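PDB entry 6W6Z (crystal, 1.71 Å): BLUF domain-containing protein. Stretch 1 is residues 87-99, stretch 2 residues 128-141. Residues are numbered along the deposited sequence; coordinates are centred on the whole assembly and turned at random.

Stretch 1, residues 87-99: HSFQRWSMKYVQR
Stretch 2 (128-141) FLNELLIAEQTKMN

The apolar centre of this contact lies where the last turns of a helix, Phe128 to Ile134, meet a strand that begins at Lys95 and the loop before it. The helix and strand axes approach to 9.1 Å with 107° between their N-to-C directions, so the two cross nearly at right angles. Val97 (chi1 t) packs against the helix end, its CG1 3.9 Å from Leu132 CD2 and 3.6 Å from Ala135 CB. The compact branched valine meets a leucine (Leu132, m/t) and a single methyl in van der Waals contact.

The loop supplies a second apolar group. Two type I turns, His87 to Gln90 and Phe89 to Trp92, fold it compactly; Gln90 N bonds His87 O at 3.2 Å, and Trp92 N bonds Phe89 O at 2.9 Å. Phe89 (chi1 -70°, chi2 -78°) leaves its backbone sideways, but its ring reaches the helix. Phe89 CE2 lies 4.1 Å from Leu129 CD2, and Phe89 CZ lies 4.3 Å from Leu132 CB and 4.1 Å from Leu133 CB. The CA atoms of Phe89 and Leu133 are 7.0 Å apart, a gap that a flat, long side chain can span. Leu133 (t/p) sends CD1 to within 3.8 Å of Trp92 CZ3, at the edge of the indole, and 3.2 Å from Ser88 O. Trp92 has chi1 -50° and chi2 -93°.

Tyr96 (chi1 t, chi2 56°) packs against Met140, whose m/m/m chain places CG 3.5 Å from Tyr96 CD2 and SD 4.9 Å from the centroid of the Tyr96 ring, obliquely; a flexible thioether adapts well to such an aromatic neighbour.

Beyond these apolar groups the contact turns polar. Lys95, its chain extended with all four chi angles t, brings its ammonium to the end of the helix, where carbonyls lack further helical amides. Lys95 NZ donates to Leu132 O and to Ala135 O, both at 2.8 Å; Leu133 O is also 2.8 Å from Lys95 NZ, but at a poor angle for a hydrogen bond. Ala135, at phi/psi -50/142, is the first residue to leave helical geometry, and its carbonyl thereby joins this site. Leu133 O instead accepts from a water at 3.1 Å, which in turn accepts from Arg91 NH1 at 2.8 Å.

After Ala135 the chain stays extended through Lys139 and passes across the strand at a steep angle, with Val97 CA 5.3 Å from Thr138 CA. Thr138 N donates to Tyr96 O at 2.8 Å. Gln137 (t/t, chi3 -111°) extends its side chain so that OE1 accepts from Tyr96 N at 3.0 Å, a side chain standing in for a backbone carbonyl. Thr138 (chi1 m) points toward the strand, and its OG1 accepts a weak bond from Gln98 N at 3.3 Å. The phenol of Tyr96 also serves its own stretch: Tyr96 OH donates to Gln98 OE1 at a very short 2.4 Å, with Gln98 in m/t and chi3 155°. Together the two stretches bury 760 Å².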

# COMPACT_ATOMS: atom_id res chain seq x y z
N HIS A 87 -13.86 -1.91 9.11
CA HIS A 87 -12.73 -2.63 8.46
C HIS A 87 -12.83 -2.45 6.93
O HIS A 87 -13.26 -3.41 6.23
CB HIS A 87 -12.74 -4.09 8.94
CG HIS A 87 -11.45 -4.51 9.54
ND1 HIS A 87 -10.28 -4.55 8.80
CD2 HIS A 87 -11.13 -4.90 10.79
CE1 HIS A 87 -9.30 -4.96 9.58
NE2 HIS A 87 -9.79 -5.18 10.80
N SER A 88 -12.44 -1.28 6.41
CA SER A 88 -12.73 -0.84 5.01
C SER A 88 -12.12 -1.81 3.98
O SER A 88 -12.68 -1.91 2.88
CB SER A 88 -12.23 0.55 4.76
OG SER A 88 -13.02 1.49 5.47
N PHE A 89 -10.98 -2.41 4.29
CA PHE A 89 -10.19 -3.20 3.32
C PHE A 89 -10.19 -4.68 3.71
O PHE A 89 -9.35 -5.45 3.14
CB PHE A 89 -8.79 -2.59 3.20
CG PHE A 89 -8.81 -1.25 2.51
CD1 PHE A 89 -8.92 -1.18 1.14
CD2 PHE A 89 -8.84 -0.07 3.24
CE1 PHE A 89 -9.00 0.05 0.50
CE2 PHE A 89 -8.89 1.16 2.60
CZ PHE A 89 -9.01 1.22 1.23
N GLN A 90 -11.13 -5.09 4.58
CA GLN A 90 -11.41 -6.49 4.98
C GLN A 90 -11.37 -7.45 3.77
O GLN A 90 -10.92 -8.58 3.95
CB GLN A 90 -12.81 -6.58 5.63
N ARG A 91 -11.86 -7.05 2.61
CA ARG A 91 -11.97 -7.93 1.41
C ARG A 91 -10.59 -8.37 0.88
O ARG A 91 -10.57 -9.31 0.06
CB ARG A 91 -12.72 -7.19 0.29
CG ARG A 91 -14.23 -7.07 0.48
CD ARG A 91 -14.84 -5.88 -0.26
NE ARG A 91 -14.78 -6.09 -1.69
CZ ARG A 91 -15.06 -5.20 -2.63
NH1 ARG A 91 -15.44 -3.97 -2.30
NH2 ARG A 91 -14.96 -5.54 -3.91
N TRP A 92 -9.50 -7.67 1.22
CA TRP A 92 -8.14 -7.96 0.67
C TRP A 92 -7.08 -8.05 1.76
O TRP A 92 -6.86 -7.06 2.50
CB TRP A 92 -7.73 -6.89 -0.33
CG TRP A 92 -8.74 -6.59 -1.39
CD1 TRP A 92 -8.82 -7.15 -2.62
CD2 TRP A 92 -9.74 -5.55 -1.36
NE1 TRP A 92 -9.84 -6.60 -3.33
CE2 TRP A 92 -10.41 -5.59 -2.61
CE3 TRP A 92 -10.12 -4.58 -0.43
CZ2 TRP A 92 -11.46 -4.74 -2.92
CZ3 TRP A 92 -11.17 -3.74 -0.73
CH2 TRP A 92 -11.83 -3.82 -1.96
N SER A 93 -6.33 -9.15 1.74
CA SER A 93 -5.05 -9.33 2.47
C SER A 93 -4.08 -8.21 2.08
O SER A 93 -3.53 -7.54 3.01
CB SER A 93 -4.49 -10.70 2.25
OG SER A 93 -5.34 -11.62 2.92
N MET A 94 -4.01 -7.92 0.80
CA MET A 94 -3.38 -6.67 0.29
C MET A 94 -3.88 -6.38 -1.12
O MET A 94 -3.37 -6.99 -2.08
CB MET A 94 -1.86 -6.79 0.25
CG MET A 94 -1.18 -5.47 -0.08
SD MET A 94 -1.76 -4.02 0.86
CE MET A 94 -1.57 -4.64 2.53
N LYS A 95 -4.81 -5.43 -1.24
CA LYS A 95 -5.35 -4.97 -2.53
C LYS A 95 -4.20 -4.25 -3.24
O LYS A 95 -3.42 -3.59 -2.57
CB LYS A 95 -6.54 -4.02 -2.34
CG LYS A 95 -7.26 -3.64 -3.62
CD LYS A 95 -8.40 -2.70 -3.41
CE LYS A 95 -9.29 -2.58 -4.62
NZ LYS A 95 -10.44 -1.69 -4.36
N TYR A 96 -4.16 -4.37 -4.54
CA TYR A 96 -3.22 -3.60 -5.37
C TYR A 96 -4.00 -2.69 -6.30
O TYR A 96 -4.83 -3.18 -7.07
CB TYR A 96 -2.33 -4.54 -6.16
CG TYR A 96 -1.26 -3.81 -6.92
CD1 TYR A 96 -0.39 -2.95 -6.27
CD2 TYR A 96 -1.14 -3.93 -8.28
CE1 TYR A 96 0.61 -2.27 -6.95
CE2 TYR A 96 -0.14 -3.28 -8.97
CZ TYR A 96 0.71 -2.41 -8.32
OH TYR A 96 1.69 -1.74 -9.01
N VAL A 97 -3.66 -1.40 -6.26
CA VAL A 97 -4.26 -0.36 -7.14
C VAL A 97 -3.16 0.46 -7.81
O VAL A 97 -2.23 0.90 -7.13
CB VAL A 97 -5.20 0.54 -6.32
CG1 VAL A 97 -5.86 1.60 -7.16
CG2 VAL A 97 -6.22 -0.28 -5.59
N GLN A 98 -3.28 0.70 -9.11
CA GLN A 98 -2.34 1.58 -9.82
C GLN A 98 -3.11 2.82 -10.26
O GLN A 98 -4.27 2.92 -9.95
CB GLN A 98 -1.67 0.85 -11.00
CG GLN A 98 -0.77 -0.29 -10.53
CD GLN A 98 0.12 -0.83 -11.62
OE1 GLN A 98 1.18 -1.41 -11.33
NE2 GLN A 98 -0.32 -0.67 -12.86
N ARG A 99 -2.42 3.78 -10.88
CA ARG A 99 -3.01 5.02 -11.41
C ARG A 99 -4.21 4.70 -12.31
O ARG A 99 -4.13 3.80 -13.20
CB ARG A 99 -1.96 5.78 -12.23
CG ARG A 99 -1.48 7.08 -11.63
CD ARG A 99 -0.35 7.61 -12.48
NE ARG A 99 -0.77 8.08 -13.78
CZ ARG A 99 0.06 8.66 -14.65
NH1 ARG A 99 1.34 8.77 -14.34
NH2 ARG A 99 -0.39 9.06 -15.83
N PHE A 128 -8.83 9.91 -0.79
CA PHE A 128 -7.86 8.97 -1.41
C PHE A 128 -8.15 7.53 -0.99
O PHE A 128 -8.15 6.67 -1.90
CB PHE A 128 -6.40 9.30 -1.12
CG PHE A 128 -5.42 8.56 -2.01
CD1 PHE A 128 -5.43 8.73 -3.39
CD2 PHE A 128 -4.47 7.72 -1.45
CE1 PHE A 128 -4.51 8.07 -4.19
CE2 PHE A 128 -3.54 7.07 -2.25
CZ PHE A 128 -3.55 7.27 -3.61
N LEU A 129 -8.38 7.26 0.29
CA LEU A 129 -8.74 5.90 0.72
C LEU A 129 -10.04 5.47 0.01
O LEU A 129 -10.12 4.30 -0.43
CB LEU A 129 -8.89 5.84 2.23
CG LEU A 129 -7.60 5.86 3.04
CD1 LEU A 129 -7.92 5.85 4.53
CD2 LEU A 129 -6.70 4.68 2.68
N ASN A 130 -11.01 6.37 -0.13
CA ASN A 130 -12.29 6.00 -0.76
C ASN A 130 -12.02 5.62 -2.22
O ASN A 130 -12.58 4.60 -2.65
CB ASN A 130 -13.37 7.08 -0.61
CG ASN A 130 -14.61 6.68 -1.37
OD1 ASN A 130 -15.37 5.81 -0.94
ND2 ASN A 130 -14.76 7.25 -2.56
N GLU A 131 -11.15 6.37 -2.92
CA GLU A 131 -10.77 6.07 -4.32
C GLU A 131 -10.10 4.70 -4.37
O GLU A 131 -10.36 3.95 -5.31
CB GLU A 131 -9.86 7.14 -4.94
CG GLU A 131 -10.56 8.44 -5.27
CD GLU A 131 -11.74 8.32 -6.21
OE1 GLU A 131 -12.80 8.94 -5.92
OE2 GLU A 131 -11.65 7.55 -7.21
N LEU A 132 -9.26 4.38 -3.39
CA LEU A 132 -8.54 3.06 -3.37
C LEU A 132 -9.54 1.94 -3.09
O LEU A 132 -9.36 0.85 -3.66
CB LEU A 132 -7.44 3.08 -2.32
CG LEU A 132 -6.26 4.02 -2.57
CD1 LEU A 132 -5.19 3.78 -1.51
CD2 LEU A 132 -5.68 3.84 -3.97
N LEU A 133 -10.53 2.18 -2.25
CA LEU A 133 -11.60 1.20 -1.95
C LEU A 133 -12.43 0.92 -3.22
O LEU A 133 -12.69 -0.26 -3.49
CB LEU A 133 -12.48 1.71 -0.82
CG LEU A 133 -13.63 0.77 -0.43
CD1 LEU A 133 -13.12 -0.58 0.04
CD2 LEU A 133 -14.51 1.40 0.65
N ILE A 134 -12.84 1.95 -3.96
CA ILE A 134 -13.79 1.76 -5.10
C ILE A 134 -13.05 1.35 -6.38
O ILE A 134 -13.68 0.71 -7.22
CB ILE A 134 -14.69 2.99 -5.32
CG1 ILE A 134 -13.95 4.20 -5.90
CG2 ILE A 134 -15.43 3.31 -4.03
CD1 ILE A 134 -14.83 5.39 -6.20
N ALA A 135 -11.76 1.65 -6.53
CA ALA A 135 -10.93 1.23 -7.68
C ALA A 135 -11.06 -0.29 -7.93
O ALA A 135 -11.15 -1.09 -6.96
CB ALA A 135 -9.48 1.61 -7.44
N GLU A 136 -11.09 -0.67 -9.21
CA GLU A 136 -10.91 -2.08 -9.66
C GLU A 136 -9.50 -2.49 -9.24
O GLU A 136 -8.59 -1.72 -9.54
CB GLU A 136 -11.03 -2.19 -11.20
N GLN A 137 -9.30 -3.61 -8.57
CA GLN A 137 -7.92 -4.07 -8.26
C GLN A 137 -7.14 -4.29 -9.56
O GLN A 137 -7.72 -4.85 -10.54
CB GLN A 137 -7.94 -5.33 -7.40
CG GLN A 137 -6.59 -6.04 -7.34
CD GLN A 137 -6.59 -6.93 -6.14
OE1 GLN A 137 -5.89 -6.69 -5.18
NE2 GLN A 137 -7.50 -7.90 -6.13
N THR A 138 -5.86 -3.91 -9.58
CA THR A 138 -4.93 -4.20 -10.70
C THR A 138 -4.43 -5.64 -10.55
O THR A 138 -3.73 -5.94 -9.54
CB THR A 138 -3.79 -3.19 -10.75
OG1 THR A 138 -4.37 -1.89 -10.87
CG2 THR A 138 -2.80 -3.48 -11.86
N LYS A 139 -4.75 -6.53 -11.49
CA LYS A 139 -4.28 -7.94 -11.45
C LYS A 139 -2.80 -7.97 -11.82
O LYS A 139 -2.45 -7.26 -12.79
CB LYS A 139 -5.08 -8.82 -12.41
N MET A 140 -1.98 -8.77 -11.13
CA MET A 140 -0.51 -8.79 -11.38
C MET A 140 0.09 -10.19 -11.65
O MET A 140 1.33 -10.25 -11.91
CB MET A 140 0.20 -8.15 -10.20
CG MET A 140 -0.09 -6.65 -10.16
SD MET A 140 0.58 -5.77 -11.61
CE MET A 140 2.32 -5.75 -11.18
N ASN A 141 -0.70 -11.27 -11.61
CA ASN A 141 -0.19 -12.64 -11.94
C ASN A 141 0.95 -12.98 -10.99
O ASN A 141 2.12 -13.00 -11.43
CB ASN A 141 0.36 -12.77 -13.36
CG ASN A 141 -0.67 -12.58 -14.45
OD1 ASN A 141 -1.71 -13.22 -14.43
ND2 ASN A 141 -0.38 -11.71 -15.40
O HOH W 1 -14.97 -2.12 -4.32